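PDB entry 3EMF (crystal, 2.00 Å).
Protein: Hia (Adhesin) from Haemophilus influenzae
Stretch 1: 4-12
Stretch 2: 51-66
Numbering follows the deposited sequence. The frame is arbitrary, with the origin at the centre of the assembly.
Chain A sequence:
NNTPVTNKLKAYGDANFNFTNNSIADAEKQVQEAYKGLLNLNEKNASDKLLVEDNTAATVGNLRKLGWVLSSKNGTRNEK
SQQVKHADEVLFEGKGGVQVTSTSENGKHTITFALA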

ATOM      1  N   PRO A   4      -1.859  14.576 -23.002  1.00 84.63           N
ATOM      2  CA  PRO A   4      -2.040  15.022 -21.613  1.00 83.00           C
ATOM      3  C   PRO A   4      -3.334  14.489 -20.996  1.00 78.37           C
ATOM      4  O   PRO A   4      -4.388  15.098 -21.169  1.00 83.02           O
ATOM      5  N   VAL A   5      -3.248  13.370 -20.285  1.00 64.80           N
ATOM      6  CA  VAL A   5      -4.418  12.768 -19.661  1.00 56.80           C
ATOM      7  C   VAL A   5      -4.631  13.351 -18.272  1.00 50.66           C
ATOM      8  O   VAL A   5      -3.697  13.438 -17.472  1.00 42.04           O
ATOM      9  N   THR A   6      -5.868  13.739 -17.983  1.00 39.45           N
ATOM     10  CA  THR A   6      -6.216  14.286 -16.676  1.00 40.43           C
ATOM     11  C   THR A   6      -7.534  13.703 -16.172  1.00 38.17           C
ATOM     12  O   THR A   6      -8.306  13.151 -16.942  1.00 38.60           O
ATOM     13  N   ASN A   7      -7.773  13.810 -14.871  1.00 35.69           N
ATOM     14  CA  ASN A   7      -9.095  13.536 -14.330  1.00 31.94           C
ATOM     15  C   ASN A   7      -9.376  14.479 -13.164  1.00 37.39           C
ATOM     16  O   ASN A   7      -8.534  15.311 -12.833  1.00 32.79           O
ATOM     17  N   LYS A   8     -10.558  14.374 -12.566  1.00 41.50           N
ATOM     18  CA  LYS A   8     -11.014  15.370 -11.595  1.00 36.71           C
ATOM     19  C   LYS A   8     -10.805  14.953 -10.139  1.00 35.97           C
ATOM     20  O   LYS A   8     -11.245  15.644  -9.233  1.00 45.18           O
ATOM     21  N   LEU A   9     -10.124  13.832  -9.915  1.00 29.92           N
ATOM     22  CA  LEU A   9      -9.818  13.375  -8.559  1.00 22.52           C
ATOM     23  C   LEU A   9      -9.073  14.410  -7.724  1.00 29.19           C
ATOM     24  O   LEU A   9      -8.090  15.011  -8.177  1.00 29.79           O
ATOM     25  N   LYS A  10      -9.522  14.574  -6.484  1.00 28.89           N
ATOM     26  CA  LYS A  10      -8.866  15.484  -5.544  1.00 29.00           C
ATOM     27  C   LYS A  10      -8.139  14.672  -4.491  1.00 28.98           C
ATOM     28  O   LYS A  10      -8.291  13.455  -4.409  1.00 29.92           O
ATOM     29  N   ALA A  11      -7.347  15.365  -3.688  1.00 26.96           N
ATOM     30  CA  ALA A  11      -6.695  14.763  -2.550  1.00 29.03           C
ATOM     31  C   ALA A  11      -7.474  15.137  -1.304  1.00 29.19           C
ATOM     32  O   ALA A  11      -8.152  16.160  -1.262  1.00 27.31           O
ATOM     33  N   TYR A  12      -7.375  14.315  -0.276  1.00 22.57           N
ATOM     34  CA  TYR A  12      -7.885  14.728   1.008  1.00 26.28           C
ATOM     35  C   TYR A  12      -7.162  16.006   1.437  1.00 24.98           C
ATOM     36  O   TYR A  12      -5.965  16.169   1.169  1.00 25.92           O
ATOM     37  N   LEU A  51     -18.047  11.353  -8.175  1.00 37.40           N
ATOM     38  CA  LEU A  51     -17.696  12.420  -9.114  1.00 47.56           C
ATOM     39  C   LEU A  51     -16.895  11.875 -10.290  1.00 46.68           C
ATOM     40  O   LEU A  51     -17.103  12.266 -11.440  1.00 46.86           O
ATOM     41  N   VAL A  52     -15.948  10.992  -9.991  1.00 44.43           N
ATOM     42  CA  VAL A  52     -15.121  10.390 -11.028  1.00 38.92           C
ATOM     43  C   VAL A  52     -15.472   8.918 -11.139  1.00 34.85           C
ATOM     44  O   VAL A  52     -15.254   8.148 -10.204  1.00 31.58           O
ATOM     45  N   GLU A  53     -16.041   8.543 -12.282  1.00 31.00           N
ATOM     46  CA  GLU A  53     -16.524   7.198 -12.511  1.00 36.63           C
ATOM     47  C   GLU A  53     -15.393   6.174 -12.616  1.00 37.33           C
ATOM     48  O   GLU A  53     -14.260   6.504 -12.967  1.00 36.32           O
ATOM     49  N   ASP A  54     -15.718   4.926 -12.321  1.00 30.48           N
ATOM     50  CA  ASP A  54     -14.758   3.828 -12.462  1.00 33.67           C
ATOM     51  C   ASP A  54     -14.013   3.820 -13.806  1.00 34.62           C
ATOM     52  O   ASP A  54     -12.796   3.660 -13.824  1.00 30.07           O
ATOM     53  N   ASN A  55     -14.735   3.971 -14.921  1.00 31.10           N
ATOM     54  CA  ASN A  55     -14.121   3.831 -16.251  1.00 31.63           C
ATOM     55  C   ASN A  55     -13.455   5.113 -16.737  1.00 40.59           C
ATOM     56  O   ASN A  55     -13.663   5.546 -17.868  1.00 42.55           O
ATOM     57  N   THR A  56     -12.658   5.706 -15.857  1.00 39.47           N
ATOM     58  CA  THR A  56     -11.923   6.925 -16.139  1.00 31.99           C
ATOM     59  C   THR A  56     -10.458   6.546 -16.141  1.00 30.13           C
ATOM     60  O   THR A  56     -10.032   5.702 -15.344  1.00 37.60           O
ATOM     61  N   ALA A  57      -9.695   7.144 -17.049  1.00 30.77           N
ATOM     62  CA  ALA A  57      -8.247   6.953 -17.090  1.00 29.14           C
ATOM     63  C   ALA A  57      -7.623   7.363 -15.763  1.00 26.40           C
ATOM     64  O   ALA A  57      -7.882   8.451 -15.258  1.00 30.24           O
ATOM     65  N   ALA A  58      -6.814   6.475 -15.185  1.00 30.08           N
ATOM     66  CA  ALA A  58      -5.991   6.856 -14.048  1.00 26.99           C
ATOM     67  C   ALA A  58      -4.722   7.526 -14.584  1.00 23.85           C
ATOM     68  O   ALA A  58      -4.249   7.199 -15.672  1.00 27.82           O
ATOM     69  N   THR A  59      -4.193   8.487 -13.843  1.00 21.80           N
ATOM     70  CA  THR A  59      -2.966   9.174 -14.267  1.00 22.23           C
ATOM     71  C   THR A  59      -1.784   8.815 -13.373  1.00 22.20           C
ATOM     72  O   THR A  59      -1.961   8.305 -12.272  1.00 24.40           O
ATOM     73  N   VAL A  60      -0.581   9.096 -13.852  1.00 28.55           N
ATOM     74  CA  VAL A  60       0.614   8.899 -13.039  1.00 24.45           C
ATOM     75  C   VAL A  60       0.547   9.810 -11.818  1.00 29.13           C
ATOM     76  O   VAL A  60       0.941   9.415 -10.739  1.00 25.37           O
ATOM     77  N   GLY A  61       0.012  11.024 -11.974  1.00 28.31           N
ATOM     78  CA  GLY A  61      -0.220  11.860 -10.817  1.00 22.32           C
ATOM     79  C   GLY A  61      -1.069  11.178  -9.744  1.00 25.34           C
ATOM     80  O   GLY A  61      -0.845  11.361  -8.541  1.00 23.04           O
ATOM     81  N   ASN A  62      -2.057  10.401 -10.172  1.00 28.19           N
ATOM     82  CA  ASN A  62      -2.890   9.647  -9.239  1.00 24.33           C
ATOM     83  C   ASN A  62      -2.053   8.620  -8.466  1.00 22.94           C
ATOM     84  O   ASN A  62      -2.207   8.469  -7.259  1.00 22.08           O
ATOM     85  N   LEU A  63      -1.168   7.907  -9.164  1.00 20.36           N
ATOM     86  CA  LEU A  63      -0.337   6.886  -8.507  1.00 17.68           C
ATOM     87  C   LEU A  63       0.501   7.513  -7.416  1.00 24.38           C
ATOM     88  O   LEU A  63       0.772   6.874  -6.405  1.00 20.39           O
ATOM     89  N   ARG A  64       0.892   8.777  -7.629  1.00 22.54           N
ATOM     90  CA  ARG A  64       1.785   9.465  -6.716  1.00 19.97           C
ATOM     91  C   ARG A  64       1.056   9.857  -5.441  1.00 27.34           C
ATOM     92  O   ARG A  64       1.671  10.298  -4.485  1.00 23.51           O
ATOM     93  N   LYS A  65      -0.261   9.689  -5.433  1.00 17.61           N
ATOM     94  CA  LYS A  65      -1.054  10.055  -4.265  1.00 18.91           C
ATOM     95  C   LYS A  65      -1.696   8.850  -3.592  1.00 20.03           C
ATOM     96  O   LYS A  65      -2.497   8.998  -2.669  1.00 20.40           O
ATOM     97  N   LEU A  66      -1.321   7.661  -4.032  1.00 21.99           N
ATOM     98  CA  LEU A  66      -1.783   6.434  -3.396  1.00 22.89           C
ATOM     99  C   LEU A  66      -1.036   6.145  -2.102  1.00 20.43           C
ATOM    100  O   LEU A  66       0.145   6.457  -1.956  1.00 21.20           O
TER

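This is a small, mostly apolar contact between an extended segment and a loop that leads into a short helix, held by one hydrogen bond from Asn 7. It buries 488 Å², both sides summed.

Asn 7 sits at the centre of the polar part. Its CA-to-CB bond points toward the loop, and chi1 is p (63°). ND2 of Asn 7 donates to O of Ala 57 at 2.9 Å, with an angle of 154° at the hydrogen. The same amide faces back on its own segment: N of Leu 9 makes a weak bond to OD1 of Asn 7 at 3.3 Å. CB of Asn 7 also rests 3.8 Å from CG2 of Thr 56. ND2 of Asn 7 lies 2.8 Å from ND2 of Asn 62. The Asn 62 amide is probably turned over in the model, so the nature of this approach is left open.

Val 5, two residues before Asn 7, packs on the loop. It points toward the loop with chi1 t. Its CG1 lies 3.7 Å from CB of Ala 57 and 3.9 Å from CG2 of Thr 59. Thr 59 (chi1 p) serves both the contact and the helix. Its methyl faces the extended segment, while its OG1 accepts from N of Asn 62 at 3.0 Å and caps the helix start.

Leu 9 and Val 52 form a second apolar patch. Val 52 is buried and points toward the segment, chi1 t. Leu 9 starts out sideways, but its m,t rotamer brings its end nearer. CD2 of Leu 9 reaches CB of Val 52 at 3.7 Å. CG2 of Val 52 also lies 3.9 Å from CB of Lys 8, whose amine end leads away.

Farther along, CB of Ala 11 is 4.3 Å from CD of Lys 65, a looser contact.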

ATOM      1  CB  PRO A   4      -2.122  16.552 -21.736  1.00 84.61           C
ATOM      2  CG  PRO A   4      -1.724  16.874 -23.158  1.00 88.63           C
ATOM      3  CD  PRO A   4      -2.101  15.669 -23.956  1.00 88.65           C
ATOM      4  CB  VAL A   5      -4.261  11.236 -19.533  1.00 59.76           C
ATOM      5  CG1 VAL A   5      -5.406  10.637 -18.720  1.00 53.34           C
ATOM      6  CG2 VAL A   5      -4.162  10.592 -20.908  1.00 62.29           C
ATOM      7  CB  THR A   6      -6.348  15.820 -16.730  1.00 45.00           C
ATOM      8  OG1 THR A   6      -7.513  16.182 -17.492  1.00 53.83           O
ATOM      9  CG2 THR A   6      -5.113  16.436 -17.374  1.00 42.04           C
ATOM     10  CB  ASN A   7      -9.281  12.044 -13.980  1.00 26.65           C
ATOM     11  CG  ASN A   7      -8.336  11.562 -12.906  1.00 30.33           C
ATOM     12  OD1 ASN A   7      -8.017  12.300 -11.977  1.00 30.17           O
ATOM     13  ND2 ASN A   7      -7.892  10.307 -13.020  1.00 23.82           N
ATOM     14  CB  LYS A   8     -12.498  15.695 -11.825  1.00 36.83           C
ATOM     15  CG  LYS A   8     -12.780  16.735 -12.899  1.00 49.36           C
ATOM     16  CD  LYS A   8     -14.291  16.853 -13.128  1.00 63.85           C
ATOM     17  CE  LYS A   8     -14.659  18.038 -14.014  1.00 78.38           C
ATOM     18  NZ  LYS A   8     -16.137  18.301 -14.027  1.00 80.03           N
ATOM     19  CB  LEU A   9      -8.979  12.089  -8.589  1.00 22.11           C
ATOM     20  CG  LEU A   9      -9.643  10.839  -9.165  1.00 22.37           C
ATOM     21  CD1 LEU A   9      -8.605   9.706  -9.337  1.00 23.20           C
ATOM     22  CD2 LEU A   9     -10.829  10.404  -8.292  1.00 27.64           C
ATOM     23  CB  LYS A  10      -9.889  16.385  -4.852  1.00 34.32           C
ATOM     24  CG  LYS A  10     -10.885  17.062  -5.782  1.00 40.54           C
ATOM     25  CD  LYS A  10     -11.940  17.833  -4.990  1.00 57.79           C
ATOM     26  CE  LYS A  10     -13.006  18.426  -5.909  1.00 68.03           C
ATOM     27  NZ  LYS A  10     -12.428  19.420  -6.866  1.00 74.84           N
ATOM     28  CB  ALA A  11      -5.268  15.277  -2.447  1.00 32.30           C
ATOM     29  CB  TYR A  12      -7.669  13.642   2.031  1.00 25.24           C
ATOM     30  CG  TYR A  12      -8.601  12.485   1.828  1.00 28.41           C
ATOM     31  CD1 TYR A  12      -9.962  12.627   2.038  1.00 20.10           C
ATOM     32  CD2 TYR A  12      -8.123  11.250   1.399  1.00 32.84           C
ATOM     33  CE1 TYR A  12     -10.827  11.563   1.838  1.00 33.79           C
ATOM     34  CE2 TYR A  12      -8.973  10.187   1.206  1.00 31.84           C
ATOM     35  CZ  TYR A  12     -10.318  10.340   1.428  1.00 35.01           C
ATOM     36  OH  TYR A  12     -11.167   9.265   1.232  1.00 34.25           O
ATOM     37  CB  LEU A  51     -16.868  13.519  -8.428  1.00 54.95           C
ATOM     38  CG  LEU A  51     -17.550  14.765  -7.850  1.00 60.56           C
ATOM     39  CD1 LEU A  51     -18.826  15.118  -8.616  1.00 63.66           C
ATOM     40  CD2 LEU A  51     -17.846  14.560  -6.389  1.00 58.54           C
ATOM     41  CB  VAL A  52     -13.603  10.576 -10.739  1.00 32.38           C
ATOM     42  CG1 VAL A  52     -12.769   9.951 -11.848  1.00 28.16           C
ATOM     43  CG2 VAL A  52     -13.263  12.075 -10.587  1.00 26.51           C
ATOM     44  CB  GLU A  53     -17.356   7.157 -13.799  1.00 47.65           C
ATOM     45  CG  GLU A  53     -18.771   7.693 -13.648  1.00 62.26           C
ATOM     46  CD  GLU A  53     -18.845   9.222 -13.550  1.00 69.80           C
ATOM     47  OE1 GLU A  53     -17.831   9.903 -13.845  1.00 67.54           O
ATOM     48  OE2 GLU A  53     -19.933   9.735 -13.186  1.00 65.20           O
ATOM     49  CB  ASP A  54     -15.454   2.474 -12.266  1.00 38.00           C
ATOM     50  CG  ASP A  54     -15.713   2.140 -10.790  1.00 47.92           C
ATOM     51  OD1 ASP A  54     -15.161   2.818  -9.892  1.00 34.29           O
ATOM     52  OD2 ASP A  54     -16.467   1.176 -10.526  1.00 52.20           O
ATOM     53  CB  ASN A  55     -15.134   3.345 -17.293  1.00 34.44           C
ATOM     54  CG  ASN A  55     -15.507   1.877 -17.107  1.00 42.94           C
ATOM     55  OD1 ASN A  55     -14.736   1.095 -16.547  1.00 45.94           O
ATOM     56  ND2 ASN A  55     -16.692   1.502 -17.576  1.00 49.15           N
ATOM     57  CB  THR A  56     -12.182   7.962 -15.031  1.00 37.33           C
ATOM     58  OG1 THR A  56     -13.595   8.202 -14.933  1.00 37.59           O
ATOM     59  CG2 THR A  56     -11.451   9.282 -15.313  1.00 36.72           C
ATOM     60  CB  ALA A  57      -7.640   7.763 -18.216  1.00 27.01           C
ATOM     61  CB  ALA A  58      -5.638   5.654 -13.204  1.00 19.90           C
ATOM     62  CB  THR A  59      -3.135  10.700 -14.234  1.00 26.53           C
ATOM     63  OG1 THR A  59      -3.172  11.132 -12.870  1.00 27.86           O
ATOM     64  CG2 THR A  59      -4.427  11.097 -14.949  1.00 25.00           C
ATOM     65  CB  VAL A  60       1.905   9.129 -13.858  1.00 27.44           C
ATOM     66  CG1 VAL A  60       3.151   9.002 -12.965  1.00 30.71           C
ATOM     67  CG2 VAL A  60       1.952   8.131 -15.034  1.00 25.54           C
ATOM     68  CB  ASN A  62      -4.011   8.902  -9.970  1.00 20.61           C
ATOM     69  CG  ASN A  62      -5.056   9.814 -10.603  1.00 22.95           C
ATOM     70  OD1 ASN A  62      -5.258  10.968 -10.202  1.00 26.94           O
ATOM     71  ND2 ASN A  62      -5.752   9.272 -11.613  1.00 21.08           N
ATOM     72  CB  LEU A  63       0.597   6.203  -9.497  1.00 19.67           C
ATOM     73  CG  LEU A  63      -0.055   5.646 -10.766  1.00 23.83           C
ATOM     74  CD1 LEU A  63       0.955   4.857 -11.589  1.00 26.70           C
ATOM     75  CD2 LEU A  63      -1.215   4.793 -10.376  1.00 21.84           C
ATOM     76  CB  ARG A  64       2.408  10.697  -7.381  1.00 25.81           C
ATOM     77  CG  ARG A  64       3.317  10.350  -8.555  1.00 26.95           C
ATOM     78  CD  ARG A  64       4.017  11.562  -9.132  1.00 27.94           C
ATOM     79  NE  ARG A  64       5.068  11.140 -10.050  1.00 29.00           N
ATOM     80  CZ  ARG A  64       5.177  11.542 -11.307  1.00 33.76           C
ATOM     81  NH1 ARG A  64       4.310  12.417 -11.808  1.00 31.32           N
ATOM     82  NH2 ARG A  64       6.163  11.083 -12.061  1.00 28.57           N
ATOM     83  CB  LYS A  65      -2.137  11.060  -4.651  1.00 19.12           C
ATOM     84  CG  LYS A  65      -1.597  12.359  -5.193  1.00 23.70           C
ATOM     85  CD  LYS A  65      -2.741  13.365  -5.313  1.00 26.51           C
ATOM     86  CE  LYS A  65      -2.212  14.744  -5.707  1.00 43.84           C
ATOM     87  NZ  LYS A  65      -1.466  14.711  -7.000  1.00 49.29           N
ATOM     88  CB  LEU A  66      -1.594   5.258  -4.352  1.00 22.31           C
ATOM     89  CG  LEU A  66      -2.412   5.239  -5.640  1.00 21.64           C
ATOM     90  CD1 LEU A  66      -2.014   3.983  -6.439  1.00 22.61           C
ATOM     91  CD2 LEU A  66      -3.888   5.242  -5.355  1.00 25.40           C
TER